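Local coordinates for protein pilin (Streptococcus pyogenes serotype M1, PDB 3GLD) that builds the shaft of the pilus as its major subunit, enabling bacterial adhesion to host cells, aggregation and biofilm formation, at residues G58-Y70 / K81-E93. The protein carries 2 engineered substitutions. Sequence-based numbering, arbitrary orientation.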
ATOM      1  N   GLY A  58       0.487 -13.671 -30.028  1.00 29.65           N
ATOM      2  CA  GLY A  58       0.483 -12.218 -30.117  1.00 28.81           C
ATOM      3  C   GLY A  58       1.738 -11.674 -30.774  1.00 29.07           C
ATOM      4  O   GLY A  58       2.793 -12.303 -30.721  1.00 29.37           O
ATOM      5  N   VAL A  59       1.632 -10.517 -31.423  1.00 28.74           N
ATOM      6  CA  VAL A  59       2.829  -9.856 -31.963  1.00 28.41           C
ATOM      7  C   VAL A  59       3.344  -8.926 -30.844  1.00 27.91           C
ATOM      8  O   VAL A  59       2.586  -8.106 -30.330  1.00 27.80           O
ATOM      9  CB  VAL A  59       2.519  -9.031 -33.242  1.00 28.33           C
ATOM     10  CG1 VAL A  59       3.787  -8.350 -33.775  1.00 28.55           C
ATOM     11  CG2 VAL A  59       1.885  -9.911 -34.346  1.00 29.56           C
ATOM     12  N   ALA A  60       4.621  -9.061 -30.487  1.00 27.46           N
ATOM     13  CA  ALA A  60       5.207  -8.339 -29.353  1.00 27.83           C
ATOM     14  C   ALA A  60       5.081  -6.818 -29.516  1.00 27.79           C
ATOM     15  O   ALA A  60       5.236  -6.310 -30.611  1.00 27.80           O
ATOM     16  CB  ALA A  60       6.668  -8.744 -29.166  1.00 27.66           C
ATOM     17  N   LEU A  61       4.784  -6.100 -28.432  1.00 28.10           N
ATOM     18  CA  LEU A  61       4.603  -4.649 -28.523  1.00 28.14           C
ATOM     19  C   LEU A  61       5.944  -3.950 -28.443  1.00 28.78           C
ATOM     20  O   LEU A  61       6.884  -4.489 -27.863  1.00 29.17           O
ATOM     21  CB  LEU A  61       3.659  -4.135 -27.422  1.00 27.90           C
ATOM     22  CG  LEU A  61       2.143  -4.253 -27.618  1.00 26.72           C
ATOM     23  CD1 LEU A  61       1.713  -5.688 -27.638  1.00 27.08           C
ATOM     24  CD2 LEU A  61       1.385  -3.544 -26.485  1.00 28.29           C
ATOM     25  N   ASN A  62       6.040  -2.760 -29.032  1.00 29.14           N
ATOM     26  CA  ASN A  62       7.215  -1.915 -28.848  1.00 30.08           C
ATOM     27  C   ASN A  62       7.496  -1.548 -27.396  1.00 29.43           C
ATOM     28  O   ASN A  62       8.650  -1.415 -27.004  1.00 29.08           O
ATOM     29  CB  ASN A  62       7.079  -0.632 -29.651  1.00 30.93           C
ATOM     30  CG  ASN A  62       7.363  -0.844 -31.109  1.00 33.64           C
ATOM     31  OD1 ASN A  62       8.000  -1.836 -31.497  1.00 37.82           O
ATOM     32  ND2 ASN A  62       6.887   0.073 -31.936  1.00 34.91           N
ATOM     33  N   THR A  63       6.426  -1.391 -26.621  1.00 29.56           N
ATOM     34  CA  THR A  63       6.497  -1.045 -25.215  1.00 30.17           C
ATOM     35  C   THR A  63       5.599  -2.017 -24.433  1.00 30.24           C
ATOM     36  O   THR A  63       4.417  -1.739 -24.210  1.00 30.38           O
ATOM     37  CB  THR A  63       6.073   0.428 -24.998  1.00 30.26           C
ATOM     38  OG1 THR A  63       6.768   1.263 -25.937  1.00 31.48           O
ATOM     39  CG2 THR A  63       6.405   0.887 -23.578  1.00 31.41           C
ATOM     40  N   PRO A  64       6.156  -3.173 -24.034  1.00 30.36           N
ATOM     41  CA  PRO A  64       5.421  -4.232 -23.346  1.00 31.08           C
ATOM     42  C   PRO A  64       5.039  -3.917 -21.889  1.00 32.41           C
ATOM     43  O   PRO A  64       4.256  -4.653 -21.275  1.00 33.08           O
ATOM     44  CB  PRO A  64       6.405  -5.406 -23.352  1.00 31.65           C
ATOM     45  CG  PRO A  64       7.548  -4.995 -24.199  1.00 30.87           C
ATOM     46  CD  PRO A  64       7.570  -3.519 -24.217  1.00 30.07           C
ATOM     47  N   MET A  65       5.595  -2.853 -21.329  1.00 32.92           N
ATOM     48  CA  MET A  65       5.303  -2.510 -19.955  1.00 34.26           C
ATOM     49  C   MET A  65       4.612  -1.171 -19.864  1.00 33.55           C
ATOM     50  O   MET A  65       4.873  -0.272 -20.650  1.00 33.61           O
ATOM     51  CB  MET A  65       6.579  -2.527 -19.105  1.00 35.18           C
ATOM     52  CG  MET A  65       7.348  -3.840 -19.220  1.00 39.79           C
ATOM     53  SD  MET A  65       7.771  -4.526 -17.613  1.00 50.66           S
ATOM     54  CE  MET A  65       8.679  -6.021 -18.071  1.00 50.20           C
ATOM     55  N   THR A  66       3.697  -1.066 -18.915  1.00 33.52           N
ATOM     56  CA  THR A  66       3.056   0.190 -18.600  1.00 33.19           C
ATOM     57  C   THR A  66       2.966   0.303 -17.076  1.00 33.47           C
ATOM     58  O   THR A  66       3.063  -0.707 -16.347  1.00 32.87           O
ATOM     59  CB  THR A  66       1.660   0.304 -19.265  1.00 33.44           C
ATOM     60  OG1 THR A  66       1.229   1.672 -19.246  1.00 34.04           O
ATOM     61  CG2 THR A  66       0.617  -0.592 -18.574  1.00 32.88           C
ATOM     62  N   LYS A  67       2.800   1.524 -16.581  1.00 32.86           N
ATOM     63  CA  LYS A  67       2.775   1.704 -15.134  1.00 32.95           C
ATOM     64  C   LYS A  67       1.742   2.686 -14.647  1.00 32.44           C
ATOM     65  O   LYS A  67       1.216   3.494 -15.429  1.00 31.31           O
ATOM     66  CB  LYS A  67       4.158   2.052 -14.595  1.00 33.21           C
ATOM     67  CG  LYS A  67       4.790   3.247 -15.180  1.00 34.29           C
ATOM     68  CD  LYS A  67       6.096   3.513 -14.479  1.00 37.20           C
ATOM     69  CE  LYS A  67       6.270   5.007 -14.285  1.00 36.59           C
ATOM     70  NZ  LYS A  67       7.687   5.291 -13.992  1.00 39.37           N
ATOM     71  N   VAL A  68       1.412   2.547 -13.363  1.00 31.07           N
ATOM     72  CA  VAL A  68       0.659   3.544 -12.618  1.00 30.21           C
ATOM     73  C   VAL A  68       1.593   4.051 -11.512  1.00 30.56           C
ATOM     74  O   VAL A  68       2.621   3.420 -11.218  1.00 30.17           O
ATOM     75  CB  VAL A  68      -0.624   2.956 -12.004  1.00 30.57           C
ATOM     76  CG1 VAL A  68      -1.619   2.540 -13.099  1.00 31.50           C
ATOM     77  CG2 VAL A  68      -0.295   1.770 -11.071  1.00 28.83           C
ATOM     78  N   THR A  69       1.249   5.191 -10.927  1.00 29.70           N
ATOM     79  CA  THR A  69       2.076   5.839  -9.917  1.00 30.30           C
ATOM     80  C   THR A  69       1.187   6.295  -8.774  1.00 29.71           C
ATOM     81  O   THR A  69       0.118   6.876  -8.999  1.00 29.38           O
ATOM     82  CB  THR A  69       2.848   7.051 -10.486  1.00 30.21           C
ATOM     83  OG1 THR A  69       3.893   6.587 -11.340  1.00 31.77           O
ATOM     84  CG2 THR A  69       3.497   7.878  -9.372  1.00 31.26           C
ATOM     85  N   TYR A  70       1.628   5.995  -7.554  1.00 29.63           N
ATOM     86  CA  TYR A  70       0.977   6.463  -6.337  1.00 29.07           C
ATOM     87  C   TYR A  70       1.900   7.463  -5.634  1.00 29.38           C
ATOM     88  O   TYR A  70       3.125   7.387  -5.772  1.00 29.32           O
ATOM     89  CB  TYR A  70       0.655   5.268  -5.423  1.00 28.87           C
ATOM     90  CG  TYR A  70      -0.537   4.459  -5.886  1.00 28.42           C
ATOM     91  CD1 TYR A  70      -1.812   4.746  -5.421  1.00 26.59           C
ATOM     92  CD2 TYR A  70      -0.389   3.428  -6.814  1.00 28.69           C
ATOM     93  CE1 TYR A  70      -2.904   4.029  -5.836  1.00 27.14           C
ATOM     94  CE2 TYR A  70      -1.495   2.691  -7.251  1.00 29.19           C
ATOM     95  CZ  TYR A  70      -2.747   3.007  -6.750  1.00 29.03           C
ATOM     96  OH  TYR A  70      -3.857   2.309  -7.152  1.00 30.41           O
ATOM     97  N   LYS A  81      -6.165   3.819 -10.145  1.00 36.75           N
ATOM     98  CA  LYS A  81      -5.322   4.376 -11.212  1.00 35.98           C
ATOM     99  C   LYS A  81      -5.501   3.564 -12.506  1.00 35.64           C
ATOM    100  O   LYS A  81      -5.823   2.369 -12.463  1.00 35.15           O
ATOM    101  CB  LYS A  81      -3.841   4.318 -10.820  1.00 35.52           C
ATOM    102  CG  LYS A  81      -3.491   4.957  -9.494  1.00 35.90           C
ATOM    103  CD  LYS A  81      -3.402   6.471  -9.599  1.00 35.14           C
ATOM    104  CE  LYS A  81      -3.025   7.072  -8.242  1.00 35.05           C
ATOM    105  NZ  LYS A  81      -2.909   8.527  -8.353  1.00 31.90           N
ATOM    106  N   THR A  82      -5.272   4.201 -13.651  1.00 35.12           N
ATOM    107  CA  THR A  82      -5.351   3.474 -14.921  1.00 35.58           C
ATOM    108  C   THR A  82      -4.101   3.711 -15.754  1.00 34.62           C
ATOM    109  O   THR A  82      -3.434   4.723 -15.595  1.00 34.22           O
ATOM    110  CB  THR A  82      -6.613   3.827 -15.740  1.00 35.60           C
ATOM    111  OG1 THR A  82      -6.599   5.222 -16.013  1.00 36.41           O
ATOM    112  CG2 THR A  82      -7.882   3.500 -14.967  1.00 36.40           C
ATOM    113  N   ALA A  83      -3.788   2.741 -16.609  1.00 34.15           N
ATOM    114  CA  ALA A  83      -2.689   2.826 -17.566  1.00 34.01           C
ATOM    115  C   ALA A  83      -3.142   2.140 -18.855  1.00 33.59           C
ATOM    116  O   ALA A  83      -4.166   1.468 -18.859  1.00 33.71           O
ATOM    117  CB  ALA A  83      -1.454   2.132 -16.999  1.00 33.90           C
ATOM    118  N   GLU A  84      -2.392   2.310 -19.938  1.00 33.23           N
ATOM    119  CA  GLU A  84      -2.773   1.706 -21.219  1.00 33.66           C
ATOM    120  C   GLU A  84      -1.652   0.921 -21.879  1.00 32.61           C
ATOM    121  O   GLU A  84      -0.498   1.313 -21.799  1.00 32.44           O
ATOM    122  CB  GLU A  84      -3.262   2.789 -22.191  1.00 33.97           C
ATOM    123  CG  GLU A  84      -4.763   2.887 -22.252  1.00 35.88           C
ATOM    124  CD  GLU A  84      -5.242   4.092 -23.049  1.00 40.15           C
ATOM    125  OE1 GLU A  84      -4.419   4.998 -23.339  1.00 42.20           O
ATOM    126  OE2 GLU A  84      -6.446   4.123 -23.384  1.00 40.91           O
ATOM    127  N   PHE A  85      -1.999  -0.194 -22.510  1.00 32.35           N
ATOM    128  CA  PHE A  85      -1.104  -0.802 -23.487  1.00 32.69           C
ATOM    129  C   PHE A  85      -1.483  -0.261 -24.860  1.00 33.05           C
ATOM    130  O   PHE A  85      -2.670  -0.122 -25.169  1.00 32.87           O
ATOM    131  CB  PHE A  85      -1.221  -2.321 -23.478  1.00 32.45           C
ATOM    132  CG  PHE A  85      -0.694  -2.950 -22.218  1.00 32.64           C
ATOM    133  CD1 PHE A  85       0.668  -2.916 -21.929  1.00 31.54           C
ATOM    134  CD2 PHE A  85      -1.559  -3.556 -21.325  1.00 31.43           C
ATOM    135  CE1 PHE A  85       1.165  -3.488 -20.766  1.00 32.87           C
ATOM    136  CE2 PHE A  85      -1.076  -4.137 -20.159  1.00 32.81           C
ATOM    137  CZ  PHE A  85       0.293  -4.098 -19.881  1.00 32.14           C
ATOM    138  N   ASP A  86      -0.470   0.037 -25.661  1.00 33.29           N
ATOM    139  CA  ASP A  86      -0.655   0.648 -26.964  1.00 34.24           C
ATOM    140  C   ASP A  86      -0.294  -0.335 -28.092  1.00 33.98           C
ATOM    141  O   ASP A  86       0.886  -0.654 -28.289  1.00 33.58           O
ATOM    142  CB  ASP A  86       0.170   1.939 -27.035  1.00 34.53           C
ATOM    143  CG  ASP A  86       0.020   2.673 -28.354  1.00 36.45           C
ATOM    144  OD1 ASP A  86      -0.858   2.317 -29.178  1.00 38.36           O
ATOM    145  OD2 ASP A  86       0.789   3.631 -28.556  1.00 38.97           O
ATOM    146  N   PHE A  87      -1.327  -0.803 -28.803  1.00 33.62           N
ATOM    147  CA  PHE A  87      -1.195  -1.693 -29.969  1.00 34.38           C
ATOM    148  C   PHE A  87      -1.227  -0.938 -31.326  1.00 34.92           C
ATOM    149  O   PHE A  87      -1.113  -1.555 -32.381  1.00 34.63           O
ATOM    150  CB  PHE A  87      -2.321  -2.748 -29.994  1.00 33.57           C
ATOM    151  CG  PHE A  87      -2.407  -3.624 -28.756  1.00 32.47           C
ATOM    152  CD1 PHE A  87      -1.952  -4.931 -28.793  1.00 31.01           C
ATOM    153  CD2 PHE A  87      -2.973  -3.140 -27.563  1.00 33.59           C
ATOM    154  CE1 PHE A  87      -2.039  -5.759 -27.666  1.00 31.35           C
ATOM    155  CE2 PHE A  87      -3.061  -3.958 -26.415  1.00 32.81           C
ATOM    156  CZ  PHE A  87      -2.595  -5.277 -26.483  1.00 32.75           C
ATOM    157  N   SER A  88      -1.398   0.381 -31.301  1.00 36.39           N
ATOM    158  CA  SER A  88      -1.591   1.164 -32.544  1.00 37.24           C
ATOM    159  C   SER A  88      -0.455   1.007 -33.552  1.00 37.75           C
ATOM    160  O   SER A  88      -0.674   1.137 -34.758  1.00 38.42           O
ATOM    161  CB  SER A  88      -1.833   2.649 -32.235  1.00 37.32           C
ATOM    162  OG  SER A  88      -0.717   3.230 -31.565  1.00 39.30           O
ATOM    163  N   GLU A  89       0.755   0.718 -33.080  1.00 37.93           N
ATOM    164  CA  GLU A  89       1.868   0.498 -34.001  1.00 38.30           C
ATOM    165  C   GLU A  89       2.183  -0.967 -34.288  1.00 38.12           C
ATOM    166  O   GLU A  89       3.102  -1.273 -35.065  1.00 38.27           O
ATOM    167  CB  GLU A  89       3.108   1.244 -33.539  1.00 38.76           C
ATOM    168  CG  GLU A  89       2.897   2.749 -33.540  1.00 41.56           C
ATOM    169  CD  GLU A  89       4.142   3.514 -33.196  1.00 46.33           C
ATOM    170  OE1 GLU A  89       5.101   3.469 -34.001  1.00 47.93           O
ATOM    171  OE2 GLU A  89       4.162   4.165 -32.117  1.00 48.42           O
ATOM    172  N   VAL A  90       1.425  -1.875 -33.682  1.00 37.45           N
ATOM    173  CA  VAL A  90       1.640  -3.300 -33.925  1.00 37.30           C
ATOM    174  C   VAL A  90       1.192  -3.667 -35.348  1.00 37.35           C
ATOM    175  O   VAL A  90       0.084  -3.346 -35.765  1.00 36.99           O
ATOM    176  CB  VAL A  90       0.928  -4.190 -32.877  1.00 37.26           C
ATOM    177  CG1 VAL A  90       1.054  -5.674 -33.265  1.00 37.15           C
ATOM    178  CG2 VAL A  90       1.524  -3.965 -31.499  1.00 35.95           C
ATOM    179  N   THR A  91       2.070  -4.316 -36.101  1.00 37.99           N
ATOM    180  CA  THR A  91       1.687  -4.804 -37.428  1.00 38.92           C
ATOM    181  C   THR A  91       1.096  -6.216 -37.317  1.00 38.44           C
ATOM    182  O   THR A  91       1.806  -7.160 -36.954  1.00 38.72           O
ATOM    183  CB  THR A  91       2.876  -4.801 -38.410  1.00 38.93           C
ATOM    184  OG1 THR A  91       3.557  -3.549 -38.325  1.00 40.23           O
ATOM    185  CG2 THR A  91       2.384  -5.009 -39.849  1.00 40.71           C
ATOM    186  N   PHE A  92      -0.204  -6.331 -37.599  1.00 38.19           N
ATOM    187  CA  PHE A  92      -0.883  -7.629 -37.773  1.00 37.84           C
ATOM    188  C   PHE A  92      -1.022  -7.934 -39.268  1.00 38.28           C
ATOM    189  O   PHE A  92      -1.687  -7.204 -39.996  1.00 38.23           O
ATOM    190  CB  PHE A  92      -2.268  -7.618 -37.111  1.00 36.90           C
ATOM    191  CG  PHE A  92      -2.234  -7.303 -35.639  1.00 35.28           C
ATOM    192  CD1 PHE A  92      -1.783  -8.253 -34.719  1.00 33.48           C
ATOM    193  CD2 PHE A  92      -2.641  -6.057 -35.173  1.00 33.74           C
ATOM    194  CE1 PHE A  92      -1.745  -7.979 -33.351  1.00 30.86           C
ATOM    195  CE2 PHE A  92      -2.612  -5.754 -33.799  1.00 33.81           C
ATOM    196  CZ  PHE A  92      -2.164  -6.728 -32.882  1.00 32.44           C
ATOM    197  N   GLU A  93      -0.391  -9.011 -39.718  1.00 38.98           N
ATOM    198  CA  GLU A  93      -0.329  -9.315 -41.145  1.00 39.68           C
ATOM    199  C   GLU A  93      -1.649  -9.825 -41.718  1.00 38.70           C
ATOM    200  O   GLU A  93      -1.932  -9.597 -42.883  1.00 39.24           O
ATOM    201  CB  GLU A  93       0.824 -10.272 -41.465  1.00 40.23           C
ATOM    202  CG  GLU A  93       2.227  -9.727 -41.085  1.00 44.18           C
ATOM    203  CD  GLU A  93       2.716  -8.569 -41.982  1.00 48.56           C
ATOM    204  OE1 GLU A  93       2.316  -8.487 -43.165  1.00 51.00           O
ATOM    205  OE2 GLU A  93       3.528  -7.745 -41.503  1.00 50.54           O
TER
HETATM  206  O   HOH W   1       3.531  -0.440 -27.505  1.00 34.45           O
HETATM  207  O   HOH W   2       2.277  -0.054 -24.554  1.00 35.38           O
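One torsion of T66, chi1 at -164°, places both branches against strand 81-86: OG1 lies anti to the backbone N and reaches E84, while CG2 lies over a face of the F85 ring, 3.9 Å from its centroid. The hydroxyl OG1 donates to E84 O at 3.1 Å, approaching from above the carbonyl plane rather than along a lone pair. In K81, chi1 sets CG over one face of the Y70 ring, 3.4 Å from Y70 CZ, and a bend at chi2 (-79°) swings CE over the same ring toward its rim, near Y70 CD1. The ammonium group of K81 is too distant from that ring for more than a weak cation-pi attraction; its salt bridge is with D74. Strands 65-70 and 81-86 run nearly antiparallel (165°), yet they belong to different sheets: T66 and V68 bond through their backbones to F41 and F39 of strand 37-45, whereas K81 bonds to K23 of strand 18-27. The contact therefore joins the two sheet edges along one flank of the N-terminal beta sandwich, an Ig-like architecture, with side chains and water in place of a backbone ladder. Two waters bridge T63 and D86: one accepts from T63 N and donates to D86 O, the other accepts from D86 N and donates to T63 O. Beyond them, L61 points CD2 over the centre of the F87 ring, nearly on its normal and 4.2 Å from its centroid, and V59 CB packs on V90 CG1 at 3.7 Å. An Asx turn at D86 and the type I turn F87-V90 lead into this apolar patch, where Y100 meets F87 edge-to-face.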